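Local coordinates for DnaJ homolog subfamily C member 27-A (Xenopus laevis, PDB 6JMG), which binds GTP with magnesium as a Rab-family small GTPase and may take part in regulating the MEK/ERK pathway, at residues H59-E64 against I182-D187; I124-F129 against G189-V194. All coordinates share one frame; numbering follows the deposited sequence.

From the N terminus, the chain first passes the turn of 59-64, which joins the edge strand 51-60 to strand 63-72, and later 124-129, which leads into strand 128-134. Helix 171-187 then brings 182-187 back to the first turn and closes interaction 1, with 117 residues between its segments. The chain leaves that helix through 189-194, which meets 124-129 and closes interaction 2 over 59 residues. The segments alternate, so the loops cross and do not nest. With centres about 13 Å apart, both contacts reach the same sheet; Leu185 joins them, its O 2.8 Å from Gly190 N in a probable hydrogen bond.

Interaction 1. Residues H59-E64 against I182-D187; sequences HIKDRE and IVDLCD
Lys61 and Val183 meet where the hairpin turn between strands 51-60 and 63-72 of the small-GTPase fold lies against the C-terminal part of helix 171-187. The turn is closed by paired backbone bonds, Ile60 N to Arg63 O and Arg63 N to Ile60 O. From CB, the Lys61 chain sets CG beside the backbone N (chi1 -58°), and CG lies 3.8 Å from Val183 CG1. A bend at chi2 places CD, and CE continues past the valine, the two side chains running in opposite directions. A bend at chi4 (57°) turns NZ to Asp184; the lysine and aspartate side chains cross at about a right angle. Lys61 NZ forms a salt bridge with Asp184 OD1 at 2.9 Å, while OD2 is farther off, at 4.1 Å. The other valine branch, Val183 CG2, packs on Ile60 CG2 at 3.8 Å, and Ile60 also touches Tyr179 and Ser180 of the same helix. Arg63 and Asp187 may add a weaker attraction between charges. The guanidinium plane is turned 22° from the carboxylate, and Arg63 NH1 stays 4.5 Å from Asp187 OD1, beyond salt-bridge range.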
ATOM      1  N   HIS A  59      -5.689  15.233  16.915  1.00 83.86           N
ATOM      2  CA  HIS A  59      -7.118  15.494  16.713  1.00 86.45           C
ATOM      3  C   HIS A  59      -7.360  15.887  15.260  1.00 84.22           C
ATOM      4  O   HIS A  59      -7.118  17.037  14.881  1.00 82.83           O
ATOM      5  CB  HIS A  59      -7.599  16.598  17.647  1.00101.58           C
ATOM      6  CG  HIS A  59      -9.090  16.737  17.702  1.00127.53           C
ATOM      7  ND1 HIS A  59      -9.917  15.722  18.135  1.00133.76           N
ATOM      8  CD2 HIS A  59      -9.902  17.773  17.378  1.00134.18           C
ATOM      9  CE1 HIS A  59     -11.174  16.127  18.079  1.00134.55           C
ATOM     10  NE2 HIS A  59     -11.192  17.366  17.620  1.00134.74           N
ATOM     11  N   ILE A  60      -7.890  14.960  14.460  1.00 81.36           N
ATOM     12  CA  ILE A  60      -8.129  15.182  13.039  1.00 83.78           C
ATOM     13  C   ILE A  60      -9.586  14.837  12.768  1.00 88.67           C
ATOM     14  O   ILE A  60     -10.161  13.957  13.416  1.00 85.33           O
ATOM     15  CB  ILE A  60      -7.164  14.363  12.145  1.00 88.23           C
ATOM     16  CG1 ILE A  60      -5.986  15.228  11.668  1.00 94.54           C
ATOM     17  CG2 ILE A  60      -7.874  13.788  10.945  1.00 95.75           C
ATOM     18  CD1 ILE A  60      -5.170  15.886  12.776  1.00 97.86           C
ATOM     19  N   LYS A  61     -10.192  15.573  11.828  1.00110.06           N
ATOM     20  CA  LYS A  61     -11.651  15.668  11.696  1.00120.98           C
ATOM     21  C   LYS A  61     -12.081  16.271  13.035  1.00135.09           C
ATOM     22  O   LYS A  61     -11.570  17.333  13.399  1.00142.83           O
ATOM     23  CB  LYS A  61     -12.297  14.336  11.315  1.00111.64           C
ATOM     24  CG  LYS A  61     -11.771  13.746  10.007  1.00107.67           C
ATOM     25  CD  LYS A  61     -11.571  14.813   8.941  1.00100.52           C
ATOM     26  CE  LYS A  61     -10.840  14.248   7.737  1.00 93.20           C
ATOM     27  NZ  LYS A  61     -11.565  13.065   7.160  1.00 86.24           N
ATOM     28  N   ASP A  62     -12.972  15.635  13.781  1.00137.68           N
ATOM     29  CA  ASP A  62     -12.925  15.785  15.230  1.00141.13           C
ATOM     30  C   ASP A  62     -13.002  14.412  15.868  1.00131.09           C
ATOM     31  O   ASP A  62     -13.723  14.164  16.838  1.00130.22           O
ATOM     32  CB  ASP A  62     -14.000  16.730  15.758  1.00149.87           C
ATOM     33  CG  ASP A  62     -15.299  16.614  15.010  1.00155.69           C
ATOM     34  OD1 ASP A  62     -15.524  15.571  14.359  1.00157.87           O
ATOM     35  OD2 ASP A  62     -16.081  17.587  15.056  1.00156.04           O
ATOM     36  N   ARG A  63     -12.207  13.504  15.312  1.00115.38           N
ATOM     37  CA  ARG A  63     -11.900  12.237  15.943  1.00102.61           C
ATOM     38  C   ARG A  63     -10.597  12.402  16.706  1.00 91.01           C
ATOM     39  O   ARG A  63      -9.659  13.038  16.217  1.00 80.66           O
ATOM     40  CB  ARG A  63     -11.751  11.122  14.907  1.00103.84           C
ATOM     41  CG  ARG A  63     -12.998  10.802  14.097  1.00109.33           C
ATOM     42  CD  ARG A  63     -13.394   9.350  14.296  1.00106.67           C
ATOM     43  NE  ARG A  63     -13.391   9.003  15.714  1.00106.96           N
ATOM     44  CZ  ARG A  63     -13.376   7.761  16.177  1.00102.86           C
ATOM     45  NH1 ARG A  63     -13.350   6.749  15.322  1.00100.23           N
ATOM     46  NH2 ARG A  63     -13.383   7.534  17.490  1.00101.79           N
ATOM     47  N   GLU A  64     -10.551  11.848  17.915  1.00 84.88           N
ATOM     48  CA  GLU A  64      -9.323  11.822  18.691  1.00 86.13           C
ATOM     49  C   GLU A  64      -8.573  10.529  18.378  1.00 86.56           C
ATOM     50  O   GLU A  64      -9.142   9.431  18.478  1.00 84.98           O
ATOM     51  CB  GLU A  64      -9.614  11.936  20.183  1.00 85.00           C
ATOM     52  CG  GLU A  64      -8.618  12.820  20.911  1.00105.68           C
ATOM     53  CD  GLU A  64      -8.925  14.304  20.753  1.00126.42           C
ATOM     54  OE1 GLU A  64     -10.061  14.721  21.072  1.00131.14           O
ATOM     55  OE2 GLU A  64      -8.037  15.054  20.291  1.00132.21           O
ATOM     56  N   ILE A 182      -6.184   8.247   6.911  1.00 65.75           N
ATOM     57  CA  ILE A 182      -6.271   7.126   7.838  1.00 69.70           C
ATOM     58  C   ILE A 182      -7.611   7.144   8.570  1.00 76.36           C
ATOM     59  O   ILE A 182      -8.214   6.092   8.804  1.00 82.94           O
ATOM     60  CB  ILE A 182      -5.081   7.131   8.815  1.00 65.94           C
ATOM     61  CG1 ILE A 182      -3.774   6.816   8.077  1.00 64.66           C
ATOM     62  CG2 ILE A 182      -5.275   6.089   9.902  1.00 58.63           C
ATOM     63  CD1 ILE A 182      -2.504   6.979   8.941  1.00 61.61           C
ATOM     64  N   VAL A 183      -8.098   8.328   8.950  1.00 71.62           N
ATOM     65  CA  VAL A 183      -9.442   8.423   9.516  1.00 68.76           C
ATOM     66  C   VAL A 183     -10.476   7.945   8.503  1.00 80.05           C
ATOM     67  O   VAL A 183     -11.410   7.213   8.850  1.00 89.37           O
ATOM     68  CB  VAL A 183      -9.734   9.859   9.999  1.00 63.73           C
ATOM     69  CG1 VAL A 183     -11.215  10.040  10.275  1.00 56.31           C
ATOM     70  CG2 VAL A 183      -8.937  10.167  11.265  1.00 54.98           C
ATOM     71  N   ASP A 184     -10.337   8.362   7.237  1.00 79.37           N
ATOM     72  CA  ASP A 184     -11.248   7.889   6.199  1.00 73.41           C
ATOM     73  C   ASP A 184     -11.167   6.375   6.057  1.00 72.32           C
ATOM     74  O   ASP A 184     -12.182   5.706   5.837  1.00 81.32           O
ATOM     75  CB  ASP A 184     -10.944   8.560   4.853  1.00 70.73           C
ATOM     76  CG  ASP A 184     -11.261  10.047   4.843  1.00 82.36           C
ATOM     77  OD1 ASP A 184     -12.008  10.528   5.729  1.00 87.39           O
ATOM     78  OD2 ASP A 184     -10.761  10.743   3.929  1.00 90.70           O
ATOM     79  N   LEU A 185      -9.966   5.814   6.183  1.00 67.98           N
ATOM     80  CA  LEU A 185      -9.819   4.365   6.116  1.00 66.59           C
ATOM     81  C   LEU A 185     -10.480   3.690   7.316  1.00 72.75           C
ATOM     82  O   LEU A 185     -11.073   2.615   7.186  1.00 72.00           O
ATOM     83  CB  LEU A 185      -8.337   4.001   6.036  1.00 61.71           C
ATOM     84  CG  LEU A 185      -7.988   2.506   6.021  1.00 79.83           C
ATOM     85  CD1 LEU A 185      -7.848   2.002   4.574  1.00 81.47           C
ATOM     86  CD2 LEU A 185      -6.720   2.200   6.839  1.00 77.74           C
ATOM     87  N   CYS A 186     -10.408   4.314   8.492  1.00 73.54           N
ATOM     88  CA  CYS A 186     -10.986   3.702   9.682  1.00 80.33           C
ATOM     89  C   CYS A 186     -12.503   3.781   9.666  1.00 83.44           C
ATOM     90  O   CYS A 186     -13.183   2.827  10.053  1.00 81.96           O
ATOM     91  CB  CYS A 186     -10.443   4.380  10.939  1.00 76.48           C
ATOM     92  SG  CYS A 186      -8.793   3.857  11.391  1.00 79.51           S
ATOM     93  N   ASP A 187     -13.053   4.903   9.200  1.00 82.97           N
ATOM     94  CA  ASP A 187     -14.499   5.024   9.098  1.00 81.96           C
ATOM     95  C   ASP A 187     -15.088   4.021   8.113  1.00 86.27           C
ATOM     96  O   ASP A 187     -16.301   3.779   8.142  1.00 95.20           O
ATOM     97  CB  ASP A 187     -14.870   6.450   8.698  1.00 79.72           C
ATOM     98  CG  ASP A 187     -14.586   7.461   9.796  1.00 86.07           C
ATOM     99  OD1 ASP A 187     -14.121   7.060  10.888  1.00 88.03           O
ATOM    100  OD2 ASP A 187     -14.840   8.664   9.564  1.00 89.26           O
TER

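Interaction 2. Residues I124-F129 against G189-V194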
ATOM      1  N   ILE A 124      -1.669  -4.236   0.746  1.00101.90           N
ATOM      2  CA  ILE A 124      -1.158  -2.952   1.206  1.00 84.35           C
ATOM      3  C   ILE A 124      -2.101  -1.878   0.689  1.00 81.41           C
ATOM      4  O   ILE A 124      -1.880  -0.681   0.911  1.00 80.31           O
ATOM      5  CB  ILE A 124       0.292  -2.678   0.746  1.00 73.27           C
ATOM      6  CG1 ILE A 124       0.336  -2.338  -0.730  1.00 67.06           C
ATOM      7  CG2 ILE A 124       1.249  -3.855   1.052  1.00 70.93           C
ATOM      8  CD1 ILE A 124       1.657  -1.757  -1.148  1.00 70.04           C
ATOM      9  N   ASP A 125      -3.175  -2.296   0.014  1.00 82.80           N
ATOM     10  CA  ASP A 125      -4.131  -1.326  -0.496  1.00 91.97           C
ATOM     11  C   ASP A 125      -5.051  -0.808   0.584  1.00 78.89           C
ATOM     12  O   ASP A 125      -5.685   0.228   0.384  1.00 78.77           O
ATOM     13  CB  ASP A 125      -4.976  -1.921  -1.625  1.00107.35           C
ATOM     14  CG  ASP A 125      -4.573  -1.404  -2.991  1.00115.45           C
ATOM     15  OD1 ASP A 125      -3.385  -1.059  -3.179  1.00119.79           O
ATOM     16  OD2 ASP A 125      -5.454  -1.338  -3.874  1.00115.62           O
ATOM     17  N   ASN A 126      -5.132  -1.494   1.722  1.00 72.70           N
ATOM     18  CA  ASN A 126      -5.859  -0.977   2.868  1.00 82.63           C
ATOM     19  C   ASN A 126      -4.945  -0.251   3.847  1.00 79.91           C
ATOM     20  O   ASN A 126      -5.308  -0.052   5.012  1.00 79.41           O
ATOM     21  CB  ASN A 126      -6.606  -2.110   3.565  1.00 91.23           C
ATOM     22  CG  ASN A 126      -7.636  -2.743   2.674  1.00 95.05           C
ATOM     23  OD1 ASN A 126      -8.181  -2.090   1.780  1.00101.20           O
ATOM     24  ND2 ASN A 126      -7.916  -4.020   2.906  1.00 94.48           N
ATOM     25  N   ILE A 127      -3.772   0.156   3.387  1.00 70.86           N
ATOM     26  CA  ILE A 127      -2.813   0.896   4.181  1.00 63.67           C
ATOM     27  C   ILE A 127      -2.578   2.235   3.505  1.00 65.16           C
ATOM     28  O   ILE A 127      -2.380   2.290   2.288  1.00 69.05           O
ATOM     29  CB  ILE A 127      -1.500   0.116   4.327  1.00 59.41           C
ATOM     30  CG1 ILE A 127      -1.792  -1.246   4.946  1.00 46.83           C
ATOM     31  CG2 ILE A 127      -0.517   0.912   5.180  1.00 61.37           C
ATOM     32  CD1 ILE A 127      -0.588  -2.181   4.989  1.00 45.04           C
ATOM     33  N   VAL A 128      -2.586   3.300   4.297  1.00 58.59           N
ATOM     34  CA  VAL A 128      -2.270   4.633   3.811  1.00 53.54           C
ATOM     35  C   VAL A 128      -0.761   4.840   3.817  1.00 58.75           C
ATOM     36  O   VAL A 128      -0.095   4.657   4.846  1.00 61.01           O
ATOM     37  CB  VAL A 128      -2.964   5.686   4.672  1.00 56.45           C
ATOM     38  CG1 VAL A 128      -2.459   7.075   4.285  1.00 56.77           C
ATOM     39  CG2 VAL A 128      -4.479   5.555   4.537  1.00 62.84           C
ATOM     40  N   PHE A 129      -0.224   5.262   2.677  1.00 63.83           N
ATOM     41  CA  PHE A 129       1.187   5.571   2.514  1.00 64.96           C
ATOM     42  C   PHE A 129       1.342   7.061   2.264  1.00 68.65           C
ATOM     43  O   PHE A 129       0.696   7.615   1.365  1.00 62.67           O
ATOM     44  CB  PHE A 129       1.796   4.824   1.323  1.00 50.95           C
ATOM     45  CG  PHE A 129       2.128   3.389   1.588  1.00 54.32           C
ATOM     46  CD1 PHE A 129       1.136   2.424   1.593  1.00 52.23           C
ATOM     47  CD2 PHE A 129       3.446   2.995   1.793  1.00 55.98           C
ATOM     48  CE1 PHE A 129       1.445   1.096   1.815  1.00 54.21           C
ATOM     49  CE2 PHE A 129       3.760   1.670   2.023  1.00 54.06           C
ATOM     50  CZ  PHE A 129       2.758   0.717   2.035  1.00 56.97           C
ATOM     51  N   GLY A 189     -14.156   0.790   8.043  1.00 68.42           N
ATOM     52  CA  GLY A 189     -13.819  -0.521   8.570  1.00 67.24           C
ATOM     53  C   GLY A 189     -12.392  -0.966   8.351  1.00 83.87           C
ATOM     54  O   GLY A 189     -12.091  -2.154   8.489  1.00 92.46           O
ATOM     55  N   GLY A 190     -11.484  -0.046   8.051  1.00 82.99           N
ATOM     56  CA  GLY A 190     -10.143  -0.469   7.743  1.00 74.92           C
ATOM     57  C   GLY A 190      -9.996  -1.018   6.349  1.00 77.12           C
ATOM     58  O   GLY A 190      -9.017  -1.719   6.077  1.00 80.98           O
ATOM     59  N   LYS A 191     -10.959  -0.744   5.468  1.00 77.44           N
ATOM     60  CA  LYS A 191     -10.885  -1.069   4.048  1.00 85.79           C
ATOM     61  C   LYS A 191     -10.718   0.225   3.265  1.00 92.82           C
ATOM     62  O   LYS A 191     -11.254   1.268   3.659  1.00 95.94           O
ATOM     63  CB  LYS A 191     -12.147  -1.809   3.577  1.00 89.58           C
ATOM     64  CG  LYS A 191     -12.642  -2.908   4.535  1.00 95.73           C
ATOM     65  CD  LYS A 191     -11.686  -4.107   4.588  1.00 96.30           C
ATOM     66  CE  LYS A 191     -11.485  -4.595   6.010  1.00 96.71           C
ATOM     67  NZ  LYS A 191     -10.479  -5.689   6.116  1.00 98.30           N
ATOM     68  N   ARG A 192      -9.962   0.170   2.163  1.00 91.73           N
ATOM     69  CA  ARG A 192      -9.619   1.402   1.460  1.00 98.91           C
ATOM     70  C   ARG A 192     -10.906   2.107   1.008  1.00105.84           C
ATOM     71  O   ARG A 192     -11.725   1.494   0.316  1.00113.36           O
ATOM     72  CB  ARG A 192      -8.731   1.147   0.241  1.00 98.19           C
ATOM     73  CG  ARG A 192      -8.459   2.427  -0.585  1.00 98.33           C
ATOM     74  CD  ARG A 192      -7.472   2.218  -1.756  1.00108.91           C
ATOM     75  NE  ARG A 192      -6.069   2.143  -1.334  1.00116.35           N
ATOM     76  CZ  ARG A 192      -5.151   3.069  -1.607  1.00112.87           C
ATOM     77  NH1 ARG A 192      -5.487   4.146  -2.303  1.00101.21           N
ATOM     78  NH2 ARG A 192      -3.896   2.918  -1.184  1.00112.31           N
ATOM     79  N   PRO A 193     -11.089   3.365   1.368  1.00102.64           N
ATOM     80  CA  PRO A 193     -12.320   4.055   0.964  1.00101.71           C
ATOM     81  C   PRO A 193     -12.372   4.154  -0.543  1.00108.76           C
ATOM     82  O   PRO A 193     -11.347   4.345  -1.199  1.00101.45           O
ATOM     83  CB  PRO A 193     -12.188   5.431   1.625  1.00 93.53           C
ATOM     84  CG  PRO A 193     -10.737   5.633   1.757  1.00 98.32           C
ATOM     85  CD  PRO A 193     -10.163   4.272   2.052  1.00105.02           C
ATOM     86  N   VAL A 194     -13.570   3.979  -1.092  1.00123.00           N
ATOM     87  CA  VAL A 194     -13.767   4.146  -2.526  1.00128.07           C
ATOM     88  C   VAL A 194     -13.859   5.646  -2.775  1.00132.03           C
ATOM     89  O   VAL A 194     -14.634   6.355  -2.124  1.00132.46           O
ATOM     90  CB  VAL A 194     -15.021   3.402  -3.018  1.00124.54           C
ATOM     91  CG1 VAL A 194     -14.852   1.905  -2.838  1.00121.51           C
ATOM     92  CG2 VAL A 194     -16.264   3.861  -2.270  1.00124.30           C
TER
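The Schellman motif that ends helix 171-187, with Gly189 at positive phi as its C-prime residue, releases the chain into 189-194, where Asn126 and Arg192 make the main contact with the turn preceding strand 128-134. Their CA atoms are 4.7 Å apart. Asn126 OD1 accepts a hydrogen bond from Arg192 N at 2.9 Å, with an N-H...O angle of 148°. The donor stands above the amide carbonyl plane, 48° out of it. On the same side chain, Asn126 CB rests 3.5 Å from Gly190 O, and ND2 approaches Lys191 CD at 4.1 Å. Arg192 returns a bond to the other segment. Its CG is anti to its backbone N (chi1 175°), and the chain stays extended until it bends at chi3. NE then donates to Asp125 O at 2.6 Å, meeting a lone pair in the carbonyl plane, and the oxygen lies close to the guanidinium plane. Beyond the contact, Arg192 NH1 makes a weak hydrogen bond to Gly157 O, so the guanidinium also reaches the chain before strand 159-163. Asp125 OD2 is 4.4 Å from Arg192 NE but stands off the plane of the guanidinium, with no N-H directed at it. The two bonds therefore run from N-H groups of one residue to neutral carbonyl oxygens of two consecutive residues, and the Asp125 carboxylate could add only a general attraction between charges.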